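Local coordinates for protein glycosyl transferase family 9 (Veillonella parvula, PDB 3TOV) that probably transfers a sugar, perhaps a heptose, from an activated nucleotide donor to an acceptor, as a glycosyltransferase of family 9 with the GT-B fold, at residues 185-190 against 259-264; 173-178 against 242-247; 160-165 against 277-282; 49-54 against 252-257. One frame throughout, in Å; residues are numbered along the deposited sequence.

Contact 1 of 4, residues 185-190 against 259-264; sequences DILIGF and MNRCNL
Arg261 leaves the backbone near the end of helix 252-260 and reaches back to Asp185, in the loop leading into strand 187-191. Its CB lies against the ring of Tyr176. CG is anti to the backbone N and passes 4.1 Å from Leu187 CD2. A bend at chi2 (46°) then turns the chain toward Asp185. At the tip, NH1 and NH2 grip one atom end-on, the carbonyl oxygen of Asp185, which lies in the guanidinium plane. Arg261 NH1 is 3.0 Å from Asp185 O and uses a lone pair in the carbonyl plane. Arg261 NH2, at 3.3 Å from Asp185 O, stands above that plane. NH1 also has a weak bond to Thr182 O. An alanine here would remove both donors and would probably leave Asp185 O poorly satisfied and the chain before the strand less firmly held.

Asn263 holds Leu187 at two backbone atoms, its N-H and its carbonyl. Asn263 OD1 accepts from Leu187 N at 3.1 Å, with the N-H above the amide plane. Asn263 N donates to Leu187 O at 2.8 Å. Further on, Gly189 N meets Leu264 O at 2.7 Å in a nearly straight bond (172°). This joins strands 187-191 and 264-268, neighbours in the parallel sheet of the second Rossmann-like domain. Leu187 CD2 rests 3.9 Å from Cys262 SG.

The Asp185 carboxylate turns to Thr182 N instead. The arginine charge is thus probably met here mainly by the Asp185 carbonyl, and most of the polar hold is on main-chain atoms.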
loop_
_atom_site.group_PDB
_atom_site.type_symbol
_atom_site.label_atom_id
_atom_site.label_comp_id
_atom_site.label_asym_id
_atom_site.label_seq_id
_atom_site.Cartn_x
_atom_site.Cartn_y
_atom_site.Cartn_z
ATOM N N ASP A 185 21.819 -6.117 -13.845
ATOM C CA ASP A 185 22.139 -6.063 -12.419
ATOM C C ASP A 185 20.985 -6.535 -11.535
ATOM O O ASP A 185 19.814 -6.360 -11.872
ATOM C CB ASP A 185 22.556 -4.645 -12.002
ATOM C CG ASP A 185 23.989 -4.308 -12.399
ATOM O OD1 ASP A 185 24.246 -3.141 -12.773
ATOM O OD2 ASP A 185 24.862 -5.202 -12.331
ATOM N N ILE A 186 21.333 -7.132 -10.398
ATOM C CA ILE A 186 20.354 -7.506 -9.380
ATOM C C ILE A 186 20.222 -6.387 -8.355
ATOM O O ILE A 186 21.076 -6.197 -7.498
ATOM C CB ILE A 186 20.686 -8.857 -8.674
ATOM C CG1 ILE A 186 20.180 -10.039 -9.503
ATOM C CG2 ILE A 186 20.032 -8.927 -7.297
ATOM C CD1 ILE A 186 20.910 -10.247 -10.797
ATOM N N LEU A 187 19.135 -5.640 -8.466
ATOM C CA LEU A 187 18.888 -4.514 -7.591
ATOM C C LEU A 187 18.116 -4.927 -6.346
ATOM O O LEU A 187 17.032 -5.498 -6.445
ATOM C CB LEU A 187 18.078 -3.475 -8.343
ATOM C CG LEU A 187 17.866 -2.187 -7.568
ATOM C CD1 LEU A 187 19.229 -1.595 -7.204
ATOM C CD2 LEU A 187 17.027 -1.228 -8.393
ATOM N N ILE A 188 18.673 -4.646 -5.173
ATOM C CA ILE A 188 17.915 -4.822 -3.937
ATOM C C ILE A 188 17.703 -3.456 -3.272
ATOM O O ILE A 188 18.655 -2.730 -2.999
ATOM C CB ILE A 188 18.517 -5.907 -2.948
ATOM C CG1 ILE A 188 18.713 -5.322 -1.562
ATOM C CG2 ILE A 188 19.812 -6.566 -3.469
ATOM C CD1 ILE A 188 17.420 -5.125 -0.841
ATOM N N GLY A 189 16.442 -3.110 -3.030
ATOM C CA GLY A 189 16.095 -1.793 -2.535
ATOM C C GLY A 189 15.608 -1.760 -1.105
ATOM O O GLY A 189 15.087 -2.739 -0.592
ATOM N N PHE A 190 15.785 -0.606 -0.470
ATOM C CA PHE A 190 15.420 -0.388 0.920
ATOM C C PHE A 190 14.462 0.780 1.058
ATOM O O PHE A 190 14.690 1.859 0.514
ATOM C CB PHE A 190 16.656 -0.047 1.739
ATOM C CG PHE A 190 17.725 -1.076 1.668
ATOM C CD1 PHE A 190 17.943 -1.938 2.733
ATOM C CD2 PHE A 190 18.514 -1.196 0.534
ATOM C CE1 PHE A 190 18.931 -2.890 2.666
ATOM C CE2 PHE A 190 19.507 -2.157 0.464
ATOM C CZ PHE A 190 19.717 -2.998 1.531
HETATM N N MSE A 259 10.335 1.115 -8.295
HETATM C CA MSE A 259 10.311 -0.044 -7.405
HETATM C C MSE A 259 10.117 -1.333 -8.175
HETATM O O MSE A 259 10.655 -2.382 -7.810
HETATM C CB MSE A 259 9.209 0.097 -6.360
HETATM C CG MSE A 259 9.734 0.230 -4.937
HETATM SE SE MSE A 259 8.414 1.079 -3.802
HETATM C CE MSE A 259 9.350 1.125 -2.108
ATOM N N ASN A 260 9.335 -1.252 -9.240
ATOM C CA ASN A 260 9.148 -2.391 -10.122
ATOM C C ASN A 260 10.501 -3.019 -10.490
ATOM O O ASN A 260 10.634 -4.244 -10.587
ATOM C CB ASN A 260 8.393 -1.941 -11.371
ATOM C CG ASN A 260 8.296 -3.023 -12.413
ATOM O OD1 ASN A 260 9.186 -3.173 -13.244
ATOM N ND2 ASN A 260 7.215 -3.782 -12.381
ATOM N N ARG A 261 11.504 -2.159 -10.668
ATOM C CA ARG A 261 12.828 -2.576 -11.120
ATOM C C ARG A 261 13.580 -3.364 -10.050
ATOM O O ARG A 261 14.617 -3.979 -10.322
ATOM C CB ARG A 261 13.645 -1.361 -11.582
ATOM C CG ARG A 261 15.079 -1.680 -12.021
ATOM C CD ARG A 261 15.122 -2.883 -12.946
ATOM N NE ARG A 261 16.449 -3.166 -13.495
ATOM C CZ ARG A 261 17.305 -4.052 -12.987
ATOM N NH1 ARG A 261 18.485 -4.247 -13.572
ATOM N NH2 ARG A 261 16.991 -4.742 -11.895
ATOM N N CYS A 262 13.053 -3.369 -8.833
ATOM C CA CYS A 262 13.742 -4.052 -7.745
ATOM C C CYS A 262 13.525 -5.553 -7.728
ATOM O O CYS A 262 12.387 -6.021 -7.773
ATOM C CB CYS A 262 13.322 -3.475 -6.403
ATOM S SG CYS A 262 13.986 -1.866 -6.114
ATOM N N ASN A 263 14.633 -6.292 -7.651
ATOM C CA ASN A 263 14.623 -7.732 -7.413
ATOM C C ASN A 263 14.270 -8.061 -5.963
ATOM O O ASN A 263 13.992 -9.206 -5.644
ATOM C CB ASN A 263 15.982 -8.341 -7.730
ATOM C CG ASN A 263 16.431 -8.069 -9.142
ATOM O OD1 ASN A 263 16.542 -6.919 -9.560
ATOM N ND2 ASN A 263 16.723 -9.128 -9.881
ATOM N N LEU A 264 14.294 -7.051 -5.095
ATOM C CA LEU A 264 13.967 -7.221 -3.683
ATOM C C LEU A 264 13.778 -5.892 -2.942
ATOM O O LEU A 264 14.380 -4.875 -3.268
ATOM C CB LEU A 264 15.049 -8.029 -2.970
ATOM C CG LEU A 264 14.737 -8.373 -1.504
ATOM C CD1 LEU A 264 13.677 -9.477 -1.415
ATOM C CD2 LEU A 264 15.996 -8.789 -0.779
#

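Contact 2 of 4, residues 173-178 against 242-247; sequences QEFYSS and KPIVAT
Phe175 carries the tight part of this contact. Its CG is anti to the backbone N (chi1 171°), which sends the ring straight out from helix 166-178 toward the strand. The far corner does the touching. Phe175 CZ is 3.5 Å from Ile244 CG2 and 3.8 Å from Ala246 CB, so it fits between two side chains that point to the helix. Val245 comes between them in sequence and turns its side chain away. It offers its carbonyl instead: Val245 O lies in the ring plane, at the edge, 3.5 Å from Phe175 CZ. Elsewhere round this ring, Phe250 packs edge-to-face and His179 lies near.

Strand 244-245 is the outermost strand at one end of the second parallel sheet, whose 3-2-1-4-5-6 strand order is that of a Rossmann-like domain. Helix 166-178 packs on one side of this sheet edge, and the backbone of Ile244 is bonded to the next strand, 219-222.

The Tyr176 side is looser. Ile244 CG1 stands beside the backbone N (chi1 -58°) and the chain runs on extended, so CD1 reaches out to Tyr176. Ile244 CD1 gets only to 4.3 Å from Tyr176 CD1. The tyrosine is fixed mainly by other parts: its OH bonds to Ala258 O, and its ring also meets Val221 and Leu181. On the outer side of the helix, Gln173, Glu174, Ser177 and Ser178 are exposed to solvent. Lys242, ahead of the strand, is exposed as well.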
loop_
_atom_site.group_PDB
_atom_site.type_symbol
_atom_site.label_atom_id
_atom_site.label_comp_id
_atom_site.label_asym_id
_atom_site.label_seq_id
_atom_site.Cartn_x
_atom_site.Cartn_y
_atom_site.Cartn_z
ATOM N N GLN A 173 13.753 4.661 -15.897
ATOM C CA GLN A 173 14.838 4.103 -16.687
ATOM C C GLN A 173 16.035 5.058 -16.748
ATOM O O GLN A 173 17.183 4.656 -16.538
ATOM C CB GLN A 173 14.384 3.703 -18.093
ATOM C CG GLN A 173 15.541 3.257 -18.990
ATOM C CD GLN A 173 16.630 2.453 -18.243
ATOM O OE1 GLN A 173 16.354 1.737 -17.269
ATOM N NE2 GLN A 173 17.876 2.581 -18.704
ATOM N N GLU A 174 15.776 6.325 -17.029
ATOM C CA GLU A 174 16.869 7.281 -17.067
ATOM C C GLU A 174 17.538 7.307 -15.705
ATOM O O GLU A 174 18.675 6.881 -15.568
ATOM C CB GLU A 174 16.390 8.674 -17.484
ATOM C CG GLU A 174 15.295 9.249 -16.611
ATOM C CD GLU A 174 15.182 10.756 -16.735
ATOM O OE1 GLU A 174 14.763 11.395 -15.744
ATOM O OE2 GLU A 174 15.510 11.299 -17.815
ATOM N N PHE A 175 16.822 7.775 -14.694
ATOM C CA PHE A 175 17.358 7.825 -13.339
ATOM C C PHE A 175 18.278 6.661 -13.029
ATOM O O PHE A 175 19.390 6.856 -12.549
ATOM C CB PHE A 175 16.226 7.840 -12.322
ATOM C CG PHE A 175 16.681 7.682 -10.892
ATOM C CD1 PHE A 175 16.960 8.796 -10.111
ATOM C CD2 PHE A 175 16.789 6.415 -10.317
ATOM C CE1 PHE A 175 17.349 8.661 -8.789
ATOM C CE2 PHE A 175 17.179 6.264 -8.993
ATOM C CZ PHE A 175 17.461 7.384 -8.227
ATOM N N TYR A 176 17.804 5.448 -13.295
ATOM C CA TYR A 176 18.573 4.254 -12.996
ATOM C C TYR A 176 19.792 4.158 -13.886
ATOM O O TYR A 176 20.907 3.939 -13.401
ATOM C CB TYR A 176 17.716 2.998 -13.142
ATOM C CG TYR A 176 16.925 2.658 -11.904
ATOM C CD1 TYR A 176 17.451 2.870 -10.631
ATOM C CD2 TYR A 176 15.644 2.140 -12.006
ATOM C CE1 TYR A 176 16.720 2.566 -9.493
ATOM C CE2 TYR A 176 14.902 1.829 -10.877
ATOM C CZ TYR A 176 15.439 2.041 -9.625
ATOM O OH TYR A 176 14.675 1.726 -8.521
ATOM N N SER A 177 19.567 4.309 -15.188
ATOM C CA SER A 177 20.646 4.306 -16.171
ATOM C C SER A 177 21.660 5.409 -15.836
ATOM O O SER A 177 22.872 5.203 -15.901
ATOM C CB SER A 177 20.072 4.491 -17.581
ATOM O OG SER A 177 21.011 4.112 -18.574
ATOM N N SER A 178 21.131 6.579 -15.483
ATOM C CA SER A 178 21.892 7.666 -14.895
ATOM C C SER A 178 22.932 7.093 -13.958
ATOM O O SER A 178 24.130 7.302 -14.143
ATOM C CB SER A 178 20.947 8.573 -14.103
ATOM O OG SER A 178 21.637 9.585 -13.391
ATOM N N LYS A 242 28.613 2.096 -2.780
ATOM C CA LYS A 242 27.854 3.217 -3.322
ATOM C C LYS A 242 26.415 2.827 -3.522
ATOM O O LYS A 242 26.095 2.036 -4.414
ATOM C CB LYS A 242 28.468 3.731 -4.635
ATOM C CG LYS A 242 27.837 5.002 -5.200
ATOM C CD LYS A 242 27.323 4.780 -6.635
ATOM C CE LYS A 242 26.645 6.030 -7.203
ATOM N NZ LYS A 242 25.857 5.752 -8.443
ATOM N N PRO A 243 25.537 3.373 -2.673
ATOM C CA PRO A 243 24.086 3.215 -2.799
ATOM C C PRO A 243 23.529 4.147 -3.875
ATOM O O PRO A 243 24.195 5.110 -4.269
ATOM C CB PRO A 243 23.575 3.648 -1.422
ATOM C CG PRO A 243 24.593 4.620 -0.941
ATOM C CD PRO A 243 25.914 4.144 -1.475
ATOM N N ILE A 244 22.328 3.855 -4.361
ATOM C CA ILE A 244 21.605 4.829 -5.164
ATOM C C ILE A 244 20.633 5.487 -4.220
ATOM O O ILE A 244 20.079 4.814 -3.347
ATOM C CB ILE A 244 20.809 4.185 -6.303
ATOM C CG1 ILE A 244 21.739 3.379 -7.216
ATOM C CG2 ILE A 244 20.051 5.267 -7.085
ATOM C CD1 ILE A 244 21.030 2.492 -8.223
ATOM N N VAL A 245 20.431 6.794 -4.373
ATOM C CA VAL A 245 19.474 7.501 -3.527
ATOM C C VAL A 245 18.247 7.968 -4.313
ATOM O O VAL A 245 18.353 8.845 -5.162
ATOM C CB VAL A 245 20.117 8.677 -2.774
ATOM C CG1 VAL A 245 19.122 9.254 -1.784
ATOM C CG2 VAL A 245 21.388 8.229 -2.065
ATOM N N ALA A 246 17.089 7.366 -4.028
ATOM C CA ALA A 246 15.838 7.705 -4.711
ATOM C C ALA A 246 14.856 8.411 -3.780
ATOM O O ALA A 246 13.700 8.674 -4.145
ATOM C CB ALA A 246 15.207 6.475 -5.306
ATOM N N THR A 247 15.332 8.724 -2.579
ATOM C CA THR A 247 14.536 9.433 -1.587
ATOM C C THR A 247 14.034 10.754 -2.140
ATOM O O THR A 247 14.692 11.370 -2.949
ATOM C CB THR A 247 15.355 9.712 -0.332
ATOM O OG1 THR A 247 16.014 8.508 0.067
ATOM C CG2 THR A 247 14.453 10.186 0.795
#

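Contact 3 of 4, residues 160-165 against 277-282; sequences LHIEIC and ISQGVP
Ser278, Leu160 and Gln279 bury the most area where the loop after helix 271-277 meets the connection before helix 166-178. Ser278 comes first. Ser278 CB faces Leu160 CB at 3.9 Å, and Ser278 CA approaches Leu160 O at 3.5 Å in a CA-H...O contact. The hydroxyl sits in the crowded position between the backbone N and the carbonyl carbon (chi1 79°). From there OG bonds back to Val275 O in the preceding helix, and Ile162 CG1 packs 3.5 Å from Ser278 OG.

Leu160 extends the apolar part. Leu160 CD1 meets Ile277 CG2 at 3.9 Å, the two side chains crossing obliquely. The same leucine also touches Ile23, Thr26 and Pro27.

Gln279 supplies the polar tie. Its chain bends at chi2 (-67°), which brings the amide alongside segment 160-165. Gln279 NE2 donates to Ile162 O at 2.9 Å, fairly straight (156°) and on a lone pair in the carbonyl plane. A weak bond from NE2 to Ser278 OG helps to set the amide. Gln279 OE1 lies 3.8 Å from Ile164 CG2.

Segment 160-165 thus touches helices of the first domain at Leu160 and Ile162 and the loop of the second domain at Ser278 and Gln279. This is typical of the GT-B fold, in which a connecting stretch runs between two Rossmann-like domains.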
loop_
_atom_site.group_PDB
_atom_site.type_symbol
_atom_site.label_atom_id
_atom_site.label_comp_id
_atom_site.label_asym_id
_atom_site.label_seq_id
_atom_site.Cartn_x
_atom_site.Cartn_y
_atom_site.Cartn_z
ATOM N N LEU A 160 -2.585 -6.985 -4.838
ATOM C CA LEU A 160 -2.508 -5.550 -5.066
ATOM C C LEU A 160 -1.885 -5.238 -6.424
ATOM O O LEU A 160 -1.062 -5.994 -6.961
ATOM C CB LEU A 160 -1.687 -4.885 -3.973
ATOM C CG LEU A 160 -1.851 -5.434 -2.561
ATOM C CD1 LEU A 160 -0.823 -4.790 -1.646
ATOM C CD2 LEU A 160 -3.237 -5.188 -2.037
ATOM N N HIS A 161 -2.275 -4.096 -6.965
ATOM C CA HIS A 161 -1.908 -3.741 -8.322
ATOM C C HIS A 161 -1.850 -2.223 -8.478
ATOM O O HIS A 161 -2.718 -1.503 -7.992
ATOM C CB HIS A 161 -2.935 -4.327 -9.289
ATOM C CG HIS A 161 -2.641 -4.046 -10.724
ATOM N ND1 HIS A 161 -3.619 -3.683 -11.624
ATOM C CD2 HIS A 161 -1.480 -4.079 -11.420
ATOM C CE1 HIS A 161 -3.074 -3.501 -12.815
ATOM N NE2 HIS A 161 -1.777 -3.735 -12.717
ATOM N N ILE A 162 -0.803 -1.735 -9.126
ATOM C CA ILE A 162 -0.801 -0.359 -9.579
ATOM C C ILE A 162 -0.301 -0.366 -10.994
ATOM O O ILE A 162 0.776 -0.899 -11.276
ATOM C CB ILE A 162 0.072 0.551 -8.739
ATOM C CG1 ILE A 162 -0.463 0.609 -7.311
ATOM C CG2 ILE A 162 0.071 1.946 -9.336
ATOM C CD1 ILE A 162 0.242 1.626 -6.436
ATOM N N GLU A 163 -1.110 0.191 -11.889
ATOM C CA GLU A 163 -0.801 0.167 -13.305
ATOM C C GLU A 163 0.073 1.363 -13.562
ATOM O O GLU A 163 -0.326 2.482 -13.248
ATOM C CB GLU A 163 -2.085 0.268 -14.118
ATOM C CG GLU A 163 -1.951 -0.158 -15.555
ATOM C CD GLU A 163 -1.667 -1.637 -15.689
ATOM O OE1 GLU A 163 -2.594 -2.388 -16.068
ATOM O OE2 GLU A 163 -0.514 -2.044 -15.411
ATOM N N ILE A 164 1.277 1.130 -14.082
ATOM C CA ILE A 164 2.198 2.229 -14.370
ATOM C C ILE A 164 2.252 2.449 -15.871
ATOM O O ILE A 164 2.154 1.502 -16.647
ATOM C CB ILE A 164 3.637 1.990 -13.819
ATOM C CG1 ILE A 164 4.407 0.995 -14.691
ATOM C CG2 ILE A 164 3.613 1.544 -12.362
ATOM C CD1 ILE A 164 5.782 0.672 -14.159
ATOM N N CYS A 165 2.395 3.700 -16.285
ATOM C CA CYS A 165 2.387 4.004 -17.707
ATOM C C CYS A 165 3.788 4.211 -18.262
ATOM O O CYS A 165 4.783 4.205 -17.529
ATOM C CB CYS A 165 1.541 5.241 -17.989
ATOM S SG CYS A 165 2.341 6.782 -17.520
ATOM N N ILE A 277 4.861 -4.539 -3.202
ATOM C CA ILE A 277 4.074 -5.745 -3.450
ATOM C C ILE A 277 3.241 -5.631 -4.718
ATOM O O ILE A 277 3.137 -6.582 -5.493
ATOM C CB ILE A 277 3.130 -6.030 -2.268
ATOM C CG1 ILE A 277 3.925 -6.310 -0.997
ATOM C CG2 ILE A 277 2.177 -7.186 -2.572
ATOM C CD1 ILE A 277 3.029 -6.531 0.191
ATOM N N SER A 278 2.658 -4.455 -4.924
ATOM C CA SER A 278 1.789 -4.210 -6.064
ATOM C C SER A 278 2.554 -4.185 -7.381
ATOM O O SER A 278 1.986 -3.883 -8.429
ATOM C CB SER A 278 1.058 -2.881 -5.889
ATOM O OG SER A 278 1.910 -1.790 -6.220
ATOM N N GLN A 279 3.843 -4.486 -7.323
ATOM C CA GLN A 279 4.675 -4.526 -8.515
ATOM C C GLN A 279 5.440 -5.842 -8.560
ATOM O O GLN A 279 6.410 -5.987 -9.312
ATOM C CB GLN A 279 5.668 -3.364 -8.525
ATOM C CG GLN A 279 5.039 -1.983 -8.422
ATOM C CD GLN A 279 4.219 -1.609 -9.635
ATOM O OE1 GLN A 279 4.669 -1.737 -10.775
ATOM N NE2 GLN A 279 3.000 -1.137 -9.394
ATOM N N GLY A 280 5.016 -6.788 -7.727
ATOM C CA GLY A 280 5.559 -8.135 -7.744
ATOM C C GLY A 280 6.886 -8.301 -7.039
ATOM O O GLY A 280 7.509 -9.355 -7.141
ATOM N N VAL A 281 7.311 -7.273 -6.310
ATOM C CA VAL A 281 8.607 -7.293 -5.650
ATOM C C VAL A 281 8.573 -8.121 -4.367
ATOM O O VAL A 281 7.787 -7.841 -3.467
ATOM C CB VAL A 281 9.086 -5.869 -5.315
ATOM C CG1 VAL A 281 10.592 -5.824 -5.242
ATOM C CG2 VAL A 281 8.617 -4.909 -6.370
ATOM N N PRO A 282 9.452 -9.136 -4.277
ATOM C CA PRO A 282 9.624 -9.956 -3.068
ATOM C C PRO A 282 9.986 -9.097 -1.869
ATOM O O PRO A 282 10.846 -8.234 -1.969
ATOM C CB PRO A 282 10.800 -10.869 -3.413
ATOM C CG PRO A 282 10.890 -10.850 -4.904
ATOM C CD PRO A 282 10.413 -9.496 -5.332
#

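Contact 4 of 4, residues 49-54 against 252-257; sequences LQQVME and LGPLAA
Leu252 opens helix 252-260 and has the largest share of this contact. Its CG is anti to the carbonyl carbon (chi1 -64°), and the side chain points at segment 49-54. The CD1 branch does the touching. Leu252 CD1 lies 4.0 Å from Leu49 CD2 and 4.0 Å from Val52 CG2, so one methyl meets both. Leu49 and Val52 in turn lean on Leu19 of helix 19-23.

Gly253 follows, and here the backbones come closest. Gln51 CB stands 3.7 Å from Gly253 N. The glycine brings no side chain between the backbones.

Pro254 comes next in the first turn. Pro254 CD lies 3.8 Å from Gln51 OE1, and the two side chains cross at about a right angle. Trp168 of helix 166-178 touches both of them.

The Gln51 chain is extended beyond CG and lays its amide along the start of the helix. Its NE2 makes a weak bond to Gln251 OE1, just ahead of Leu252. An alanine here would lose the amide with that weak bond, and would probably loosen the packing against Pro254 and Trp168.

The joint combines an apolar cluster round Leu252 with the neutral Gln51 amide, which lies near the N-terminal end of the helix and may feel its dipole weakly. With so little polar bonding, it is consistent with a domain interface held mostly by side-chain fit.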
loop_
_atom_site.group_PDB
_atom_site.type_symbol
_atom_site.label_atom_id
_atom_site.label_comp_id
_atom_site.label_asym_id
_atom_site.label_seq_id
_atom_site.Cartn_x
_atom_site.Cartn_y
_atom_site.Cartn_z
ATOM N N LEU A 49 -2.938 10.910 -3.728
ATOM C CA LEU A 49 -2.728 9.517 -4.073
ATOM C C LEU A 49 -3.190 9.230 -5.492
ATOM O O LEU A 49 -3.228 8.076 -5.917
ATOM C CB LEU A 49 -3.459 8.604 -3.076
ATOM C CG LEU A 49 -3.201 8.916 -1.599
ATOM C CD1 LEU A 49 -4.016 8.016 -0.690
ATOM C CD2 LEU A 49 -1.720 8.792 -1.305
ATOM N N GLN A 50 -3.531 10.277 -6.228
ATOM C CA GLN A 50 -4.223 10.086 -7.495
ATOM C C GLN A 50 -3.439 9.259 -8.516
ATOM O O GLN A 50 -4.040 8.484 -9.262
ATOM C CB GLN A 50 -4.695 11.424 -8.075
ATOM C CG GLN A 50 -4.067 11.837 -9.389
ATOM C CD GLN A 50 -3.896 13.338 -9.460
ATOM O OE1 GLN A 50 -4.357 14.063 -8.576
ATOM N NE2 GLN A 50 -3.220 13.818 -10.503
ATOM N N GLN A 51 -2.113 9.398 -8.547
ATOM C CA GLN A 51 -1.324 8.671 -9.541
ATOM C C GLN A 51 -1.429 7.155 -9.331
ATOM O O GLN A 51 -1.113 6.358 -10.212
ATOM C CB GLN A 51 0.132 9.117 -9.524
ATOM C CG GLN A 51 0.327 10.535 -9.065
ATOM C CD GLN A 51 1.684 11.083 -9.471
ATOM O OE1 GLN A 51 2.229 10.709 -10.508
ATOM N NE2 GLN A 51 2.238 11.966 -8.650
ATOM N N VAL A 52 -1.891 6.766 -8.154
ATOM C CA VAL A 52 -2.033 5.361 -7.797
ATOM C C VAL A 52 -3.161 4.647 -8.568
ATOM O O VAL A 52 -3.070 3.455 -8.893
ATOM C CB VAL A 52 -2.277 5.247 -6.290
ATOM C CG1 VAL A 52 -2.854 3.889 -5.937
ATOM C CG2 VAL A 52 -0.982 5.523 -5.552
HETATM N N MSE A 53 -4.216 5.389 -8.873
HETATM C CA MSE A 53 -5.379 4.800 -9.504
HETATM C C MSE A 53 -5.544 5.212 -10.967
HETATM O O MSE A 53 -6.230 4.529 -11.725
HETATM C CB MSE A 53 -6.632 5.151 -8.708
HETATM C CG MSE A 53 -7.735 4.112 -8.826
HETATM SE SE MSE A 53 -7.316 2.472 -7.871
HETATM C CE MSE A 53 -7.508 3.111 -6.060
ATOM N N GLU A 54 -4.913 6.318 -11.353
ATOM C CA GLU A 54 -5.066 6.868 -12.697
ATOM C C GLU A 54 -5.301 5.770 -13.720
ATOM O O GLU A 54 -6.432 5.477 -14.115
ATOM C CB GLU A 54 -3.818 7.651 -13.102
ATOM C CG GLU A 54 -3.908 9.141 -12.902
ATOM C CD GLU A 54 -2.646 9.841 -13.368
ATOM O OE1 GLU A 54 -2.337 9.790 -14.582
ATOM O OE2 GLU A 54 -1.949 10.431 -12.514
ATOM N N LEU A 252 4.459 9.260 -6.871
ATOM C CA LEU A 252 3.990 7.884 -6.657
ATOM C C LEU A 252 3.995 7.008 -7.916
ATOM O O LEU A 252 4.522 5.888 -7.896
ATOM C CB LEU A 252 2.635 7.852 -5.966
ATOM C CG LEU A 252 2.596 8.428 -4.549
ATOM C CD1 LEU A 252 1.141 8.610 -4.088
ATOM C CD2 LEU A 252 3.403 7.589 -3.559
ATOM N N GLY A 253 3.423 7.512 -9.009
ATOM C CA GLY A 253 3.482 6.793 -10.274
ATOM C C GLY A 253 4.908 6.389 -10.635
ATOM O O GLY A 253 5.204 5.215 -10.866
ATOM N N PRO A 254 5.807 7.377 -10.709
ATOM C CA PRO A 254 7.221 7.088 -10.930
ATOM C C PRO A 254 7.774 6.124 -9.894
ATOM O O PRO A 254 8.584 5.252 -10.228
ATOM C CB PRO A 254 7.863 8.454 -10.767
ATOM C CG PRO A 254 6.806 9.397 -11.261
ATOM C CD PRO A 254 5.513 8.820 -10.815
ATOM N N LEU A 255 7.343 6.272 -8.647
ATOM C CA LEU A 255 7.902 5.452 -7.567
ATOM C C LEU A 255 7.711 3.954 -7.804
ATOM O O LEU A 255 8.645 3.171 -7.656
ATOM C CB LEU A 255 7.329 5.846 -6.206
ATOM C CG LEU A 255 7.886 4.972 -5.089
ATOM C CD1 LEU A 255 9.379 4.844 -5.274
ATOM C CD2 LEU A 255 7.550 5.529 -3.714
ATOM N N ALA A 256 6.490 3.567 -8.154
ATOM C CA ALA A 256 6.204 2.196 -8.529
ATOM C C ALA A 256 7.140 1.752 -9.649
ATOM O O ALA A 256 7.723 0.672 -9.589
ATOM C CB ALA A 256 4.756 2.071 -8.962
ATOM N N ALA A 257 7.291 2.593 -10.666
ATOM C CA ALA A 257 8.080 2.237 -11.840
ATOM C C ALA A 257 9.538 2.036 -11.443
ATOM O O ALA A 257 10.233 1.157 -11.973
ATOM C CB ALA A 257 7.940 3.304 -12.923
#

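From the N terminus, segment 49-54 comes first, in the first Rossmann-like domain. Segments 160-165, 173-178 and 185-190 then open contacts 3, 2 and 1 in turn. Segment 242-247 closes contact 2, the shortest loop. Segment 252-257 closes contact 4, 259-264 closes contact 1, and 277-282 closes contact 3. Contact 2 falls within the spans of both contacts 3 and 4, and contact 1 within that of contact 3. Contacts 1 and 2 cross, as do 1 and 4, and 3 and 4. Contact 1 joins two strands of the second domain, and contact 2 packs a helix on that sheet's edge strand. Contacts 3 and 4 touch each other and tie the two domains together.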